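PDB 6ONO: transcriptional regulator WhiB1 from Mycobacterium tuberculosis H37Rv, which binds a nitric-oxide-reactive [4Fe-4S] cluster and acts as a DNA-binding transcriptional repressor, probably responding to redox state. Local coordinates for residues K6-D11 with N38-T43. Residues are numbered along the deposited sequence; the frame is centred on the assembly and turned at random.
With SF4 (iron/sulfur cluster), chain E.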
# COMPACT_ATOMS: atom_id res chain seq x y z
N LYS A 6 0.05 10.61 -15.55
CA LYS A 6 1.15 11.55 -15.38
C LYS A 6 1.94 11.33 -14.09
O LYS A 6 2.77 12.18 -13.74
CB LYS A 6 0.62 12.98 -15.45
CG LYS A 6 0.14 13.38 -16.85
CD LYS A 6 -0.31 14.84 -16.89
CE LYS A 6 -1.74 15.03 -16.39
NZ LYS A 6 -2.75 14.40 -17.29
N ALA A 7 1.69 10.24 -13.38
CA ALA A 7 2.41 9.93 -12.14
C ALA A 7 3.87 9.61 -12.44
O ALA A 7 4.16 8.63 -13.13
CB ALA A 7 1.74 8.76 -11.44
N VAL A 8 4.80 10.40 -11.90
CA VAL A 8 6.22 10.13 -12.15
C VAL A 8 6.75 8.97 -11.30
O VAL A 8 7.76 8.36 -11.67
CB VAL A 8 7.10 11.38 -11.94
CG1 VAL A 8 6.67 12.48 -12.90
CG2 VAL A 8 7.04 11.86 -10.51
N CYS A 9 6.09 8.63 -10.19
CA CYS A 9 6.47 7.43 -9.46
C CYS A 9 6.31 6.17 -10.30
O CYS A 9 6.80 5.11 -9.89
CB CYS A 9 5.64 7.30 -8.19
SG CYS A 9 3.89 7.38 -8.46
N ARG A 10 5.61 6.25 -11.43
CA ARG A 10 5.56 5.11 -12.33
C ARG A 10 6.94 4.71 -12.82
O ARG A 10 7.09 3.60 -13.34
CB ARG A 10 4.63 5.41 -13.49
CG ARG A 10 3.17 5.31 -13.10
CD ARG A 10 2.27 5.99 -14.12
NE ARG A 10 2.25 5.27 -15.39
CZ ARG A 10 1.48 4.22 -15.64
NH1 ARG A 10 1.53 3.63 -16.83
NH2 ARG A 10 0.67 3.74 -14.70
N ASP A 11 7.94 5.58 -12.68
CA ASP A 11 9.30 5.24 -13.11
C ASP A 11 10.23 4.97 -11.94
O ASP A 11 11.45 4.99 -12.11
CB ASP A 11 9.87 6.36 -13.99
CG ASP A 11 9.12 6.51 -15.30
OD1 ASP A 11 8.98 5.51 -16.04
OD2 ASP A 11 8.67 7.64 -15.60
N ASN A 38 7.58 15.90 -5.27
CA ASN A 38 7.84 17.32 -5.47
C ASN A 38 8.12 17.66 -6.92
O ASN A 38 8.01 18.83 -7.31
CB ASN A 38 9.01 17.75 -4.58
CG ASN A 38 8.59 17.96 -3.13
OD1 ASN A 38 7.44 17.70 -2.77
ND2 ASN A 38 9.54 18.37 -2.28
N ARG A 39 8.48 16.67 -7.74
CA ARG A 39 8.63 16.88 -9.17
C ARG A 39 7.53 16.17 -9.95
O ARG A 39 7.72 15.77 -11.10
CB ARG A 39 10.01 16.42 -9.65
CG ARG A 39 10.36 14.99 -9.36
CD ARG A 39 11.67 14.63 -10.05
NE ARG A 39 12.27 13.39 -9.56
CZ ARG A 39 11.89 12.18 -9.94
NH1 ARG A 39 10.92 12.03 -10.83
NH2 ARG A 39 12.50 11.11 -9.44
N CYS A 40 6.35 16.04 -9.33
CA CYS A 40 5.22 15.36 -9.93
C CYS A 40 4.16 16.38 -10.33
O CYS A 40 3.83 17.26 -9.52
CB CYS A 40 4.63 14.35 -8.96
SG CYS A 40 3.25 13.36 -9.64
N PRO A 41 3.61 16.30 -11.54
CA PRO A 41 2.61 17.30 -11.96
C PRO A 41 1.23 17.07 -11.36
O PRO A 41 0.41 18.01 -11.39
CB PRO A 41 2.58 17.16 -13.48
CG PRO A 41 2.95 15.74 -13.72
CD PRO A 41 3.94 15.37 -12.64
N VAL A 42 0.94 15.89 -10.81
CA VAL A 42 -0.41 15.60 -10.33
C VAL A 42 -0.44 15.40 -8.82
O VAL A 42 -1.24 14.62 -8.30
CB VAL A 42 -0.99 14.37 -11.07
CG1 VAL A 42 -1.30 14.73 -12.52
CG2 VAL A 42 -0.03 13.19 -11.01
N THR A 43 0.41 16.14 -8.11
CA THR A 43 0.53 15.96 -6.67
C THR A 43 -0.77 16.29 -5.95
O THR A 43 -1.19 15.55 -5.05
CB THR A 43 1.65 16.83 -6.12
OG1 THR A 43 2.85 16.59 -6.88
CG2 THR A 43 1.91 16.46 -4.69
FE1 SF4 E . 3.34 9.34 -7.32
FE2 SF4 E . 3.92 11.23 -5.45
FE3 SF4 E . 1.31 10.75 -6.16
FE4 SF4 E . 2.99 11.95 -7.94
S1 SF4 E . 2.33 12.78 -5.93
S2 SF4 E . 1.54 10.27 -8.36
S3 SF4 E . 4.96 10.92 -7.43
S4 SF4 E . 2.73 9.29 -5.13
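Val8 meets Cys40 where the two segments approach a shared iron-sulfur cluster, and its two methyls divide the work. CG2 lies 3.8 Å from Cys40 CB and equally near cluster sulfide S3, whereas CG1 turns to Pro41 CD, the two side chains set obliquely to each other. The Arg39 chain is extended from CG to NE, and its guanidinium lies oblique to Val8, NH1 3.9 Å from CG2; its NH2 forms a salt bridge with Glu12, which ties the guanidinium to the chain just beyond residues 6-11. Further along, the proline ring rests against the Lys6 carbonyl, with CG 3.6 Å from Lys6 O. The Lys6 and Val42 side chains cross at about a right angle, Val42 CG1 touching both CB and CE of the lysine. No hydrogen bond links the segments directly; instead the cluster bridges them. Cys9 SG binds iron FE1 at 2.3 Å, and Cys40 SG, anti to its backbone N (chi1 -177°), binds iron FE4 at 2.2 Å. The Cys40 thiolate also accepts a weak hydrogen bond from Val42 N, while Ala7 CB packs on sulfide S2. Cys37 and Cys46 complete the four-cysteine site of the WhiB family. Residues 6-11 belong to the loop preceding helix 27-38, while residues 38-43 lead from the end of that helix into helix 43-53, with Val42 at its N-cap position.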